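CoA-binding domain-containing protein (Thermus thermophilus, PDB 1IUK) probably binds coenzyme A through a Rossmann-type alpha/beta domain, its exact cellular role being unknown. Local coordinates at residues E5-L10 / K131-G136; T15-G20 / D72-F77; L97-S102 / P119-R124. All blocks are in the same frame, centred on the assembly; numbering follows the deposited sequence.

Contact 1: residues E5-L10 / K131-G136; sequences ELRAYL and KRLFRG
Leu133 carries the apolar part of this contact, in which the first and last helices of a Rossmann-type CoA-binding domain, 3-12 and 126-134, pack against each other. Its methyl CD1 touches two leucines of the N-terminal helix, 3.9 Å from Leu6 CG and 3.8 Å from Leu10 CD1, and both of those side chains cross that of Leu133 at about a right angle. Leu10 also serves the neighbouring ring: its CB sits at the edge of Phe134, near the ring plane and 3.8 Å from CE1. Arg7 brings aliphatic carbon to the same ring. Its CG, anti to the backbone N (chi1 -166°), is the carbon that meets the ring, 3.2 Å from Phe134 CE2 in an oblique approach. The side chains of Arg7 and Phe134 slide past each other in opposite directions, and the guanidinium stands 88° from the ring plane.

The polar part between the two segments is a single weak hydrogen bond, made by Arg7; nearby, Arg132 of helix 126-134 is held by salt bridges to Asp3 and Glu129. Arg7 NH1 reaches Leu133 O at 2.6 Å, but the N-H...O angle is only 123°; Leu133 CD2 meanwhile lies over one face of the guanidinium, 3.6 Å from NH1.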
loop_
_atom_site.group_PDB
_atom_site.type_symbol
_atom_site.label_atom_id
_atom_site.label_comp_id
_atom_site.label_asym_id
_atom_site.label_seq_id
_atom_site.Cartn_x
_atom_site.Cartn_y
_atom_site.Cartn_z
ATOM N N GLU A 5 3.962 17.518 -5.436
ATOM C CA GLU A 5 2.646 16.973 -5.134
ATOM C C GLU A 5 2.727 15.668 -4.348
ATOM O O GLU A 5 1.991 15.490 -3.378
ATOM C CB GLU A 5 1.857 16.741 -6.419
ATOM C CG GLU A 5 0.478 16.156 -6.153
ATOM C CD GLU A 5 -0.413 16.167 -7.378
ATOM O OE1 GLU A 5 -1.512 15.564 -7.317
ATOM O OE2 GLU A 5 -0.013 16.778 -8.394
ATOM N N LEU A 6 3.612 14.760 -4.760
ATOM C CA LEU A 6 3.773 13.489 -4.065
ATOM C C LEU A 6 4.232 13.733 -2.628
ATOM O O LEU A 6 3.844 13.011 -1.712
ATOM C CB LEU A 6 4.782 12.602 -4.795
ATOM C CG LEU A 6 4.946 11.195 -4.209
ATOM C CD1 LEU A 6 3.586 10.565 -3.956
ATOM C CD2 LEU A 6 5.759 10.343 -5.161
ATOM N N ARG A 7 5.052 14.757 -2.418
ATOM C CA ARG A 7 5.499 15.066 -1.063
ATOM C C ARG A 7 4.304 15.532 -0.228
ATOM O O ARG A 7 4.087 15.057 0.893
ATOM C CB ARG A 7 6.570 16.160 -1.091
ATOM C CG ARG A 7 7.336 16.309 0.216
ATOM C CD ARG A 7 8.276 17.508 0.179
ATOM N NE ARG A 7 8.655 17.834 -1.191
ATOM C CZ ARG A 7 9.740 17.368 -1.796
ATOM N NH1 ARG A 7 10.562 16.549 -1.149
ATOM N NH2 ARG A 7 9.987 17.703 -3.057
ATOM N N ALA A 8 3.522 16.460 -0.784
ATOM C CA ALA A 8 2.347 16.987 -0.086
ATOM C C ALA A 8 1.416 15.834 0.251
ATOM O O ALA A 8 0.813 15.790 1.328
ATOM C CB ALA A 8 1.620 18.015 -0.966
ATOM N N TYR A 9 1.312 14.886 -0.673
ATOM C CA TYR A 9 0.454 13.736 -0.470
ATOM C C TYR A 9 0.938 12.815 0.662
ATOM O O TYR A 9 0.171 12.441 1.555
ATOM C CB TYR A 9 0.329 12.939 -1.776
ATOM C CG TYR A 9 -0.819 11.967 -1.715
ATOM C CD1 TYR A 9 -0.771 10.885 -0.842
ATOM C CD2 TYR A 9 -2.008 12.202 -2.410
ATOM C CE1 TYR A 9 -1.876 10.072 -0.644
ATOM C CE2 TYR A 9 -3.121 11.389 -2.217
ATOM C CZ TYR A 9 -3.049 10.330 -1.325
ATOM O OH TYR A 9 -4.136 9.542 -1.046
ATOM N N LEU A 10 2.209 12.438 0.625
ATOM C CA LEU A 10 2.748 11.550 1.647
ATOM C C LEU A 10 2.801 12.186 3.033
ATOM O O LEU A 10 2.543 11.516 4.031
ATOM C CB LEU A 10 4.151 11.088 1.242
ATOM C CG LEU A 10 4.212 10.254 -0.040
ATOM C CD1 LEU A 10 5.657 9.892 -0.329
ATOM C CD2 LEU A 10 3.378 8.985 0.109
ATOM N N LYS A 131 12.199 8.189 1.903
ATOM C CA LYS A 131 13.510 8.662 2.321
ATOM C C LYS A 131 13.996 9.766 1.403
ATOM O O LYS A 131 14.447 10.799 1.873
ATOM C CB LYS A 131 14.518 7.520 2.304
ATOM C CG LYS A 131 14.444 6.638 3.515
ATOM C CD LYS A 131 15.317 5.414 3.344
ATOM C CE LYS A 131 15.357 4.614 4.630
ATOM N NZ LYS A 131 16.591 3.791 4.730
ATOM N N ARG A 132 13.888 9.553 0.095
ATOM C CA ARG A 132 14.344 10.536 -0.882
ATOM C C ARG A 132 13.624 11.877 -0.862
ATOM O O ARG A 132 14.214 12.915 -1.180
ATOM C CB ARG A 132 14.235 9.974 -2.290
ATOM C CG ARG A 132 14.499 11.005 -3.375
ATOM C CD ARG A 132 14.199 10.456 -4.771
ATOM N NE ARG A 132 12.763 10.402 -5.021
ATOM C CZ ARG A 132 12.044 11.411 -5.507
ATOM N NH1 ARG A 132 10.737 11.265 -5.696
ATOM N NH2 ARG A 132 12.628 12.561 -5.815
ATOM N N LEU A 133 12.345 11.856 -0.507
ATOM C CA LEU A 133 11.550 13.076 -0.495
ATOM C C LEU A 133 11.627 13.848 0.813
ATOM O O LEU A 133 11.492 15.074 0.816
ATOM C CB LEU A 133 10.081 12.745 -0.799
ATOM C CG LEU A 133 9.720 12.366 -2.238
ATOM C CD1 LEU A 133 8.322 11.731 -2.279
ATOM C CD2 LEU A 133 9.783 13.603 -3.117
ATOM N N PHE A 134 11.861 13.139 1.914
ATOM C CA PHE A 134 11.903 13.772 3.227
ATOM C C PHE A 134 13.251 13.836 3.934
ATOM O O PHE A 134 13.318 14.209 5.102
ATOM C CB PHE A 134 10.872 13.099 4.138
ATOM C CG PHE A 134 9.470 13.190 3.608
ATOM C CD1 PHE A 134 8.813 12.056 3.143
ATOM C CD2 PHE A 134 8.846 14.427 3.493
ATOM C CE1 PHE A 134 7.555 12.154 2.561
ATOM C CE2 PHE A 134 7.594 14.533 2.917
ATOM C CZ PHE A 134 6.946 13.392 2.446
ATOM N N ARG A 135 14.315 13.468 3.233
ATOM C CA ARG A 135 15.659 13.501 3.809
ATOM C C ARG A 135 16.677 13.938 2.757
ATOM O O ARG A 135 17.703 14.535 3.089
ATOM C CB ARG A 135 16.040 12.125 4.372
ATOM C CG ARG A 135 14.849 11.216 4.654
ATOM C CD ARG A 135 14.852 10.724 6.090
ATOM N NE ARG A 135 13.534 10.827 6.709
ATOM C CZ ARG A 135 13.131 10.074 7.727
ATOM N NH1 ARG A 135 13.950 9.161 8.238
ATOM N NH2 ARG A 135 11.914 10.238 8.234
ATOM N N GLY A 136 16.384 13.639 1.491
ATOM C CA GLY A 136 17.272 14.018 0.404
ATOM C C GLY A 136 17.870 12.868 -0.389
ATOM O O GLY A 136 17.965 12.986 -1.631
#

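Contact 2: residues T15-G20 / D72-F77; sequences TIAVLG and DILDVF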
loop_
_atom_site.group_PDB
_atom_site.type_symbol
_atom_site.label_atom_id
_atom_site.label_comp_id
_atom_site.label_asym_id
_atom_site.label_seq_id
_atom_site.Cartn_x
_atom_site.Cartn_y
_atom_site.Cartn_z
ATOM N N THR A 15 -3.039 6.861 7.234
ATOM C CA THR A 15 -3.243 5.416 7.130
ATOM C C THR A 15 -2.708 4.754 5.856
ATOM O O THR A 15 -3.036 5.159 4.730
ATOM C CB THR A 15 -4.736 5.087 7.277
ATOM O OG1 THR A 15 -5.461 5.726 6.227
ATOM C CG2 THR A 15 -5.269 5.633 8.581
ATOM N N ILE A 16 -1.872 3.738 6.037
ATOM C CA ILE A 16 -1.322 3.014 4.901
ATOM C C ILE A 16 -1.683 1.535 5.037
ATOM O O ILE A 16 -1.243 0.867 5.970
ATOM C CB ILE A 16 0.222 3.136 4.826
ATOM C CG1 ILE A 16 0.635 4.609 4.769
ATOM C CG2 ILE A 16 0.746 2.384 3.595
ATOM C CD1 ILE A 16 2.126 4.822 4.577
ATOM N N ALA A 17 -2.509 1.030 4.126
ATOM C CA ALA A 17 -2.876 -0.378 4.160
ATOM C C ALA A 17 -1.836 -1.103 3.311
ATOM O O ALA A 17 -1.511 -0.667 2.218
ATOM C CB ALA A 17 -4.293 -0.589 3.576
ATOM N N VAL A 18 -1.302 -2.205 3.829
ATOM C CA VAL A 18 -0.295 -2.976 3.109
ATOM C C VAL A 18 -0.927 -4.262 2.589
ATOM O O VAL A 18 -1.246 -5.179 3.354
ATOM C CB VAL A 18 0.908 -3.316 4.036
ATOM C CG1 VAL A 18 1.934 -4.155 3.281
ATOM C CG2 VAL A 18 1.540 -2.012 4.566
ATOM N N LEU A 19 -1.122 -4.311 1.282
ATOM C CA LEU A 19 -1.734 -5.470 0.667
ATOM C C LEU A 19 -0.645 -6.494 0.394
ATOM O O LEU A 19 0.241 -6.273 -0.439
ATOM C CB LEU A 19 -2.432 -5.060 -0.632
ATOM C CG LEU A 19 -3.346 -6.129 -1.214
ATOM C CD1 LEU A 19 -4.560 -6.289 -0.319
ATOM C CD2 LEU A 19 -3.729 -5.742 -2.625
ATOM N N GLY A 20 -0.727 -7.622 1.095
ATOM C CA GLY A 20 0.273 -8.664 0.938
ATOM C C GLY A 20 1.286 -8.598 2.075
ATOM O O GLY A 20 2.397 -9.117 1.943
ATOM N N ASP A 72 -5.460 6.080 3.194
ATOM C CA ASP A 72 -4.842 7.157 2.428
ATOM C C ASP A 72 -3.943 6.610 1.347
ATOM O O ASP A 72 -3.905 7.135 0.239
ATOM C CB ASP A 72 -4.049 8.079 3.359
ATOM C CG ASP A 72 -4.946 8.845 4.319
ATOM O OD1 ASP A 72 -4.710 8.789 5.536
ATOM O OD2 ASP A 72 -5.898 9.503 3.858
ATOM N N ILE A 73 -3.219 5.541 1.674
ATOM C CA ILE A 73 -2.311 4.905 0.725
ATOM C C ILE A 73 -2.444 3.394 0.793
ATOM O O ILE A 73 -2.434 2.813 1.882
ATOM C CB ILE A 73 -0.827 5.243 1.034
ATOM C CG1 ILE A 73 -0.628 6.764 1.018
ATOM C CG2 ILE A 73 0.094 4.544 0.016
ATOM C CD1 ILE A 73 0.803 7.196 1.272
ATOM N N LEU A 74 -2.597 2.760 -0.367
ATOM C CA LEU A 74 -2.662 1.304 -0.407
ATOM C C LEU A 74 -1.314 0.874 -0.989
ATOM O O LEU A 74 -1.060 1.047 -2.184
ATOM C CB LEU A 74 -3.810 0.803 -1.301
ATOM C CG LEU A 74 -3.890 -0.730 -1.395
ATOM C CD1 LEU A 74 -4.308 -1.307 -0.061
ATOM C CD2 LEU A 74 -4.861 -1.139 -2.486
ATOM N N ASP A 75 -0.432 0.366 -0.125
ATOM C CA ASP A 75 0.905 -0.089 -0.534
ATOM C C ASP A 75 0.734 -1.553 -0.921
ATOM O O ASP A 75 0.499 -2.403 -0.063
ATOM C CB ASP A 75 1.867 0.046 0.649
ATOM C CG ASP A 75 3.333 0.044 0.236
ATOM O OD1 ASP A 75 3.659 0.214 -0.961
ATOM O OD2 ASP A 75 4.168 -0.123 1.149
ATOM N N VAL A 76 0.842 -1.820 -2.219
ATOM C CA VAL A 76 0.635 -3.146 -2.777
ATOM C C VAL A 76 1.895 -3.958 -3.038
ATOM O O VAL A 76 2.757 -3.566 -3.830
ATOM C CB VAL A 76 -0.171 -3.044 -4.111
ATOM C CG1 VAL A 76 -0.550 -4.435 -4.613
ATOM C CG2 VAL A 76 -1.429 -2.202 -3.893
ATOM N N PHE A 77 1.972 -5.111 -2.385
ATOM C CA PHE A 77 3.103 -6.010 -2.551
ATOM C C PHE A 77 2.705 -7.275 -3.322
ATOM O O PHE A 77 3.560 -8.117 -3.613
ATOM C CB PHE A 77 3.673 -6.398 -1.180
ATOM C CG PHE A 77 4.454 -5.291 -0.506
ATOM C CD1 PHE A 77 5.830 -5.159 -0.714
ATOM C CD2 PHE A 77 3.811 -4.381 0.326
ATOM C CE1 PHE A 77 6.553 -4.127 -0.095
ATOM C CE2 PHE A 77 4.525 -3.346 0.947
ATOM C CZ PHE A 77 5.900 -3.225 0.733
#
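Thr15 and Asp72 meet where two neighbouring inner strands of the parallel Rossmann-type sheet, 15-19 and 73-76, begin, their side chains crossing at about a right angle. Thr15 OG1 lies between its own backbone N and carbonyl carbon (chi1 61°), where it accepts a hydrogen bond from Asp72 N at 3.1 Å. The aspartate returns the grip: OD1 accepts from Thr15 N through its anti lone pair, at 3.1 Å and 163°. Both side chains have a further partner, OG1 with Pro70 O and OD1 with Lys14 N, which ties the strand starts to the preceding loops.

Beyond these bonds the strands pair in parallel, Ala17 N bonding Ile73 O, Asp75 N bonding Ala17 O and Leu19 N bonding Asp75 O, which sets Ile16 beside Ile73, Ala17 beside Leu74, Val18 beside Asp75 and Leu19 beside Val76. The isoleucines lie side by side and point the same way, and Ile16 CG2 also reaches Asp75 CB at 3.9 Å. On the other face Leu74 brings CD1 to 3.7 Å from Ala17 CB, while Leu19 and Val76 run alongside each other with CD2 and CG1 4.0 Å apart. Back on the face of the isoleucines, at the far end, Val18 CG1 approaches Phe77 CD2 at 3.5 Å, its side chain crossing that of Phe77 obliquely. Leu19 O lies at the edge of this ring and takes the bond from Phe77 N at 2.9 Å.

Strand 42-46 pairs with the outer side of 15-19, and strand 98-100 flanks 73-76, where Asp75 OD1 bonds Gln101 NE2. Helix 28-38 packs on Ile16, Val18 and Phe77, and Tyr9 and Leu10 of helix 3-12 rest on Ile73.

Contact 3: residues L97-S102 / P119-R124; sequences LVWLQS and PVVADR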
loop_
_atom_site.group_PDB
_atom_site.type_symbol
_atom_site.label_atom_id
_atom_site.label_comp_id
_atom_site.label_asym_id
_atom_site.label_seq_id
_atom_site.Cartn_x
_atom_site.Cartn_y
_atom_site.Cartn_z
ATOM N N LEU A 97 -4.725 6.710 -2.707
ATOM C CA LEU A 97 -3.633 6.508 -3.657
ATOM C C LEU A 97 -3.220 5.037 -3.643
ATOM O O LEU A 97 -3.189 4.422 -2.573
ATOM C CB LEU A 97 -2.442 7.379 -3.244
ATOM C CG LEU A 97 -1.101 7.221 -3.968
ATOM C CD1 LEU A 97 -1.225 7.701 -5.395
ATOM C CD2 LEU A 97 -0.047 8.045 -3.248
ATOM N N VAL A 98 -2.931 4.472 -4.818
ATOM C CA VAL A 98 -2.490 3.080 -4.905
ATOM C C VAL A 98 -1.022 3.078 -5.299
ATOM O O VAL A 98 -0.623 3.679 -6.294
ATOM C CB VAL A 98 -3.310 2.262 -5.932
ATOM C CG1 VAL A 98 -2.646 0.909 -6.188
ATOM C CG2 VAL A 98 -4.711 2.053 -5.387
ATOM N N TRP A 99 -0.224 2.395 -4.489
ATOM C CA TRP A 99 1.222 2.326 -4.686
ATOM C C TRP A 99 1.658 0.897 -4.991
ATOM O O TRP A 99 1.627 0.042 -4.104
ATOM C CB TRP A 99 1.918 2.805 -3.399
ATOM C CG TRP A 99 3.402 3.033 -3.516
ATOM C CD1 TRP A 99 4.382 2.079 -3.614
ATOM C CD2 TRP A 99 4.067 4.301 -3.585
ATOM N NE1 TRP A 99 5.612 2.677 -3.745
ATOM C CE2 TRP A 99 5.449 4.040 -3.732
ATOM C CE3 TRP A 99 3.629 5.636 -3.540
ATOM C CZ2 TRP A 99 6.399 5.067 -3.836
ATOM C CZ3 TRP A 99 4.577 6.659 -3.644
ATOM C CH2 TRP A 99 5.946 6.364 -3.791
ATOM N N LEU A 100 2.050 0.633 -6.232
ATOM C CA LEU A 100 2.506 -0.709 -6.583
ATOM C C LEU A 100 4.003 -0.787 -6.290
ATOM O O LEU A 100 4.797 -0.018 -6.850
ATOM C CB LEU A 100 2.256 -0.994 -8.062
ATOM C CG LEU A 100 0.798 -0.866 -8.518
ATOM C CD1 LEU A 100 0.700 -1.307 -9.984
ATOM C CD2 LEU A 100 -0.123 -1.700 -7.608
ATOM N N GLN A 101 4.382 -1.715 -5.416
ATOM C CA GLN A 101 5.782 -1.869 -5.040
ATOM C C GLN A 101 6.697 -2.325 -6.184
ATOM O O GLN A 101 6.238 -2.641 -7.278
ATOM C CB GLN A 101 5.878 -2.813 -3.844
ATOM C CG GLN A 101 5.460 -2.147 -2.537
ATOM C CD GLN A 101 6.526 -1.187 -2.011
ATOM O OE1 GLN A 101 7.720 -1.508 -2.007
ATOM N NE2 GLN A 101 6.102 -0.012 -1.565
ATOM N N SER A 102 8.001 -2.330 -5.923
ATOM C CA SER A 102 9.005 -2.723 -6.912
ATOM C C SER A 102 8.715 -4.025 -7.661
ATOM O O SER A 102 8.323 -5.031 -7.064
ATOM C CB SER A 102 10.373 -2.827 -6.232
ATOM O OG SER A 102 10.748 -1.577 -5.675
ATOM N N PRO A 119 -5.467 7.805 -8.023
ATOM C CA PRO A 119 -4.052 7.998 -8.355
ATOM C C PRO A 119 -3.252 6.726 -8.140
ATOM O O PRO A 119 -3.508 5.972 -7.207
ATOM C CB PRO A 119 -3.597 9.113 -7.416
ATOM C CG PRO A 119 -4.831 9.757 -6.927
ATOM C CD PRO A 119 -5.905 8.716 -6.952
ATOM N N VAL A 120 -2.288 6.501 -9.015
ATOM C CA VAL A 120 -1.442 5.331 -8.923
ATOM C C VAL A 120 0.031 5.689 -9.087
ATOM O O VAL A 120 0.390 6.504 -9.937
ATOM C CB VAL A 120 -1.798 4.300 -10.023
ATOM C CG1 VAL A 120 -0.811 3.141 -10.009
ATOM C CG2 VAL A 120 -3.207 3.789 -9.808
ATOM N N VAL A 121 0.872 5.093 -8.247
ATOM C CA VAL A 121 2.322 5.248 -8.359
ATOM C C VAL A 121 2.735 3.786 -8.532
ATOM O O VAL A 121 2.320 2.927 -7.752
ATOM C CB VAL A 121 2.959 5.848 -7.088
ATOM C CG1 VAL A 121 4.476 5.794 -7.210
ATOM C CG2 VAL A 121 2.498 7.290 -6.904
ATOM N N ALA A 122 3.510 3.483 -9.566
ATOM C CA ALA A 122 3.877 2.088 -9.802
ATOM C C ALA A 122 5.366 1.800 -9.935
ATOM O O ALA A 122 6.143 2.642 -10.391
ATOM C CB ALA A 122 3.135 1.563 -11.047
ATOM N N ASP A 123 5.739 0.584 -9.543
ATOM C CA ASP A 123 7.121 0.120 -9.597
ATOM C C ASP A 123 8.126 1.045 -8.872
ATOM O O ASP A 123 9.130 1.482 -9.446
ATOM C CB ASP A 123 7.541 -0.092 -11.060
ATOM C CG ASP A 123 8.604 -1.173 -11.212
ATOM O OD1 ASP A 123 8.880 -1.585 -12.359
ATOM O OD2 ASP A 123 9.167 -1.611 -10.184
ATOM N N ARG A 124 7.832 1.337 -7.609
ATOM C CA ARG A 124 8.693 2.167 -6.770
ATOM C C ARG A 124 8.600 1.613 -5.356
ATOM O O ARG A 124 7.577 1.056 -4.972
ATOM C CB ARG A 124 8.231 3.626 -6.782
ATOM C CG ARG A 124 8.632 4.390 -8.026
ATOM C CD ARG A 124 8.855 5.863 -7.718
ATOM N NE ARG A 124 7.658 6.678 -7.939
ATOM C CZ ARG A 124 7.645 8.012 -8.000
ATOM N NH1 ARG A 124 8.770 8.709 -7.857
ATOM N NH2 ARG A 124 6.503 8.658 -8.213
#
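Strands 98-100 and 120-122 run parallel, their axes 4.6 Å apart and only 9° from alignment, joined by three backbone bonds: Val98 N to Pro119 O, Val121 N to Val98 O and Leu100 N to Val121 O. Helix 107-115 connects them in a beta-alpha-beta crossover and packs on Val98, Leu100, Val120 and Ala122.

On the other face the indole of Trp99 and the side chain of Val121 lie side by side. The ring receives Val121 CG1 over the face of its six-membered part, 3.6 Å from the centroid and 8° off the normal, a CH-pi contact. The one polar atom of the indole, NE1, donates to Arg124 O at 2.8 Å, with an N-H...O angle of 145° and the donor above the carbonyl plane. Arg124 CB touches CZ2 of the same ring at 3.8 Å, and Arg124 N makes a weak bond to Leu100 O at 3.4 Å. At the start of the strands Leu97 CD1 presses tightly on Pro119 CB, 3.4 Å away. A leucine in place of Trp99 would probably leave Arg124 O without its indole donor and take the aromatic face from Val121.

The indole therefore joins two kinds of hold in one group, an apolar face for the strand and an N-H for the loop after it, helping to hold the backbone at Arg124 just before helix 126-134.

Contacts 2 and 3 share the five-stranded parallel sheet, their centres about 10 Å apart, and meet where strands 73-76 and 98-100 are neighbours. Together they span four of the five strands, in the order 15-19, 73-76, 98-100, 120-122. Contact 1 lies outside the sheet, its centre about 17 Å from that of contact 2 and 14 Å from that of contact 3. Along the chain contact 2 closes before contact 3 opens, and both are nested between the segments of contact 1. Helix 3-12 leads into strand 15-19, and strand 120-122 into helix 126-134, so contact 1 brings the chain ends together beside the core of the probable CoA-binding domain.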